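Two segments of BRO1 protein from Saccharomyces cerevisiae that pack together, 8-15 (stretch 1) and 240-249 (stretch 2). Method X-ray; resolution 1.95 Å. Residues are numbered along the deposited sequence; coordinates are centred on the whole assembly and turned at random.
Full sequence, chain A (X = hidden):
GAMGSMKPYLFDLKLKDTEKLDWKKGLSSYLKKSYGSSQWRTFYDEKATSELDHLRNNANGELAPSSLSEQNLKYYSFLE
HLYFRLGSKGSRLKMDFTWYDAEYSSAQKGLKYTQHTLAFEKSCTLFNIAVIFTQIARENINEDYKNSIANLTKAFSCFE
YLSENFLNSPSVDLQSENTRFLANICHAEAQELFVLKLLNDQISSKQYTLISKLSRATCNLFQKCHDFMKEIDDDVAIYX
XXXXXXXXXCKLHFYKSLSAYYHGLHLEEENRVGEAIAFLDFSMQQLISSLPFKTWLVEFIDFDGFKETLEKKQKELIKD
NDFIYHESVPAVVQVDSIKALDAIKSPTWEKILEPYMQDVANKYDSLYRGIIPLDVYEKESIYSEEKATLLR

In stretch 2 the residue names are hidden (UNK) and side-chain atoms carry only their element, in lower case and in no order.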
# COMPACT_ATOMS: atom_id res chain seq x y z
N PRO A 8 -10.43 -10.77 5.41
CA PRO A 8 -9.25 -10.09 4.86
C PRO A 8 -8.13 -9.91 5.87
O PRO A 8 -8.37 -9.53 7.01
CB PRO A 8 -9.82 -8.76 4.38
CG PRO A 8 -10.86 -8.48 5.41
CD PRO A 8 -11.55 -9.82 5.56
N TYR A 9 -6.91 -10.19 5.43
CA TYR A 9 -5.73 -10.04 6.27
C TYR A 9 -4.88 -8.90 5.71
O TYR A 9 -4.23 -9.06 4.67
CB TYR A 9 -4.92 -11.34 6.25
CG TYR A 9 -3.74 -11.35 7.20
CD1 TYR A 9 -3.86 -11.90 8.47
CD2 TYR A 9 -2.52 -10.79 6.83
CE1 TYR A 9 -2.78 -11.91 9.36
CE2 TYR A 9 -1.43 -10.79 7.71
CZ TYR A 9 -1.57 -11.35 8.97
OH TYR A 9 -0.51 -11.37 9.84
N LEU A 10 -4.87 -7.76 6.39
CA LEU A 10 -4.10 -6.60 5.94
C LEU A 10 -2.86 -6.34 6.80
O LEU A 10 -2.93 -6.38 8.03
CB LEU A 10 -4.99 -5.35 5.95
CG LEU A 10 -6.25 -5.44 5.08
CD1 LEU A 10 -7.05 -4.15 5.21
CD2 LEU A 10 -5.87 -5.68 3.63
N PHE A 11 -1.73 -6.08 6.15
CA PHE A 11 -0.49 -5.81 6.86
C PHE A 11 -0.59 -4.46 7.56
O PHE A 11 -1.13 -3.50 7.02
CB PHE A 11 0.70 -5.78 5.89
CG PHE A 11 1.05 -7.13 5.30
CD1 PHE A 11 0.63 -8.31 5.91
CD2 PHE A 11 1.81 -7.21 4.13
CE1 PHE A 11 0.97 -9.55 5.38
CE2 PHE A 11 2.16 -8.45 3.59
CZ PHE A 11 1.74 -9.63 4.22
N ASP A 12 -0.06 -4.39 8.78
CA ASP A 12 -0.10 -3.15 9.55
C ASP A 12 1.21 -2.38 9.35
O ASP A 12 2.25 -2.76 9.88
CB ASP A 12 -0.28 -3.48 11.03
CG ASP A 12 -0.86 -2.32 11.82
OD1 ASP A 12 -2.03 -1.96 11.57
OD2 ASP A 12 -0.14 -1.76 12.67
N LEU A 13 1.14 -1.31 8.56
CA LEU A 13 2.33 -0.50 8.29
C LEU A 13 2.62 0.47 9.45
O LEU A 13 1.72 0.83 10.21
CB LEU A 13 2.17 0.27 6.97
CG LEU A 13 1.91 -0.61 5.73
CD1 LEU A 13 1.89 0.25 4.48
CD2 LEU A 13 2.98 -1.67 5.61
N LYS A 14 3.87 0.89 9.58
CA LYS A 14 4.27 1.78 10.67
C LYS A 14 4.57 3.20 10.25
O LYS A 14 5.15 3.43 9.18
CB LYS A 14 5.50 1.20 11.39
CG LYS A 14 5.25 -0.17 12.01
CD LYS A 14 4.20 -0.08 13.10
CE LYS A 14 3.97 -1.42 13.76
NZ LYS A 14 2.92 -1.35 14.82
N LEU A 15 4.19 4.15 11.10
CA LEU A 15 4.43 5.57 10.86
C LEU A 15 5.85 5.93 11.29
O LEU A 15 6.47 5.22 12.09
CB LEU A 15 3.47 6.43 11.68
CG LEU A 15 1.98 6.42 11.38
CD1 LEU A 15 1.21 7.20 12.48
CD2 LEU A 15 1.75 7.06 10.01
N UNK A 240 10.40 -4.80 6.19
CA UNK A 240 9.30 -4.64 7.12
C UNK A 240 9.21 -5.59 8.30
O UNK A 240 10.13 -5.67 9.13
N UNK A 241 8.09 -6.29 8.40
CA UNK A 241 7.86 -7.25 9.46
C UNK A 241 8.22 -8.64 8.95
O UNK A 241 7.83 -9.02 7.84
c UNK A 241 5.92 -5.91 10.45
c UNK A 241 6.39 -7.24 9.89
o UNK A 241 7.55 -6.17 12.17
c UNK A 241 6.47 -5.65 11.84
o UNK A 241 5.81 -4.92 12.61
N UNK A 242 8.97 -9.41 9.74
CA UNK A 242 9.37 -10.76 9.34
C UNK A 242 8.16 -11.63 8.97
O UNK A 242 8.22 -12.43 8.03
c UNK A 242 9.58 -9.05 11.03
c UNK A 242 10.71 -10.05 11.13
c UNK A 242 10.09 -11.28 10.58
N UNK A 243 7.06 -11.45 9.70
CA UNK A 243 5.83 -12.21 9.47
C UNK A 243 5.25 -12.08 8.06
O UNK A 243 4.56 -12.99 7.59
c UNK A 243 4.04 -11.58 12.86
n UNK A 243 1.62 -11.20 13.34
c UNK A 243 2.60 -11.86 12.44
c UNK A 243 4.76 -11.79 10.47
c UNK A 243 5.04 -12.22 11.90
N UNK A 244 5.51 -10.96 7.39
CA UNK A 244 4.96 -10.72 6.06
C UNK A 244 5.43 -11.70 4.98
O UNK A 244 4.66 -12.05 4.08
c UNK A 244 4.20 -6.15 7.29
c UNK A 244 5.02 -6.81 6.35
c UNK A 244 5.29 -9.30 5.58
c UNK A 244 5.92 -6.06 5.58
c UNK A 244 5.97 -4.68 5.77
c UNK A 244 4.70 -8.21 6.42
n UNK A 244 3.42 -7.10 7.90
c UNK A 244 3.73 -8.33 7.38
c UNK A 244 5.14 -4.05 6.71
c UNK A 244 4.25 -4.76 7.48
N UNK A 245 6.68 -12.13 5.06
CA UNK A 245 7.22 -13.03 4.06
C UNK A 245 6.40 -14.31 3.86
O UNK A 245 6.06 -14.67 2.72
c UNK A 245 9.44 -14.01 3.26
n UNK A 245 11.12 -15.94 1.85
c UNK A 245 11.70 -14.72 2.45
c UNK A 245 10.89 -14.26 3.64
c UNK A 245 8.66 -13.39 4.41
N UNK A 246 6.06 -14.99 4.95
CA UNK A 246 5.30 -16.23 4.84
C UNK A 246 3.88 -16.03 4.33
O UNK A 246 3.36 -16.85 3.58
o UNK A 246 4.58 -16.18 7.17
c UNK A 246 5.26 -16.98 6.19
c UNK A 246 6.67 -17.25 6.68
N UNK A 247 3.25 -14.93 4.72
CA UNK A 247 1.88 -14.65 4.29
C UNK A 247 1.79 -14.29 2.80
O UNK A 247 0.82 -14.64 2.13
c UNK A 247 -0.10 -13.13 4.64
o UNK A 247 1.14 -14.03 6.50
c UNK A 247 1.27 -13.54 5.16
N UNK A 248 2.80 -13.60 2.29
CA UNK A 248 2.82 -13.22 0.89
C UNK A 248 2.94 -14.49 0.05
O UNK A 248 2.26 -14.66 -0.97
c UNK A 248 3.72 -10.88 1.14
c UNK A 248 4.27 -12.19 -0.91
c UNK A 248 4.02 -12.27 0.59
N UNK A 249 3.81 -15.40 0.48
CA UNK A 249 4.00 -16.66 -0.23
C UNK A 249 2.73 -17.50 -0.21
O UNK A 249 2.36 -18.11 -1.21
c UNK A 249 5.16 -17.47 0.39
c UNK A 249 5.32 -18.81 -0.33
o UNK A 249 6.38 -16.72 0.26
O HOH W 1 1.63 -12.20 8.18
O HOH W 2 -0.94 -11.84 12.29
O HOH W 3 1.41 -6.63 9.86

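Position 240 has no side-chain atoms at all, so it is Gly 240. An ideal CB here would point toward stretch 1 without reaching it; that CB would instead lie 2.1 Å from a ring carbon of position 244, so the bare backbone leaves room for that ring.

Position 241 carries three carbons in a row, the third bearing two oxygens, one of which comes 4.1 Å from CE of Lys 14. A carboxylate on a two-methylene stem is Glu 241, and the near oxygen is OE2. A negative group suits the neighbourhood of a lysine, although Lys 14 forms its long salt bridge within its own stretch, NZ to OD2 of Asp 12 at 3.8 Å.

At position 242 three carbons close a ring onto the backbone N and do not touch stretch 1, which identifies Pro 242. Proline has no amide hydrogen to donate, and its ring is compatible with the phi of -55° found here.

Position 243 has four carbons in a row ending in nitrogen. Its CB points sideways, but the end of the chain comes nearer, its last carbon 4.1 Å from OH of Tyr 9. This is Lys 243, and that carbon is CE. A long, flexible side chain suits this exposed place: NZ donates to water 2 (2.8 Å from NZ to the water O), which also binds the Tyr 9 hydroxyl.

Position 244 shows one carbon leading to fused five- and six-membered rings of eight carbons and one nitrogen. The five-membered ring stacks face to face on the ring of Phe 11, with centroids 3.8 Å apart and planes at 13°, while a carbon of the six-membered ring lies 3.4 Å from CD2 of Leu 13. It is Trp 244, that carbon being CH2. The indole offers both a broad apolar surface and a polar NE1, which donates to water 3; the same water accepts from the backbone N of Asp 12.

Position 245 again has four carbons ending in nitrogen. Its CB points away from stretch 1, which the side chain does not contact: Lys 245, partly exposed, where a long charged chain is at home.

Position 246, one carbon bearing an oxygen and a carbon, also out of reach, is Thr 246. Its partly exposed site accepts a small hydroxyl.

Position 247 has the same branched set, but its CB points toward stretch 1, and its methyl packs 3.8 Å from CE1 of Phe 11 and 4.0 Å from CD2 of Tyr 9. It is Thr 247, the methyl being CG2, while OG1 binds water 1. Threonine thus supplies a methyl and a hydroxyl at one site.

Position 248 has one carbon carrying two others, one of which meets CE2 of Phe 11 at 3.8 Å, at the ring's edge. This is Val 248, through CG2, a purely apolar contact in a buried place.

Position 249, one carbon with an oxygen and a carbon, does not reach stretch 1. It is Thr 249, buried, its OG1 satisfied elsewhere in the structure.

The contact centres on the Phe 11–Trp 244 stack, flanked by aliphatic groups. No direct hydrogen bond crosses it; three waters supply the polar links, joining Tyr 9 to Lys 243 and Thr 247, and Asp 12 to Trp 244.

Stretch 2 240-249: GEPKWKTTVT
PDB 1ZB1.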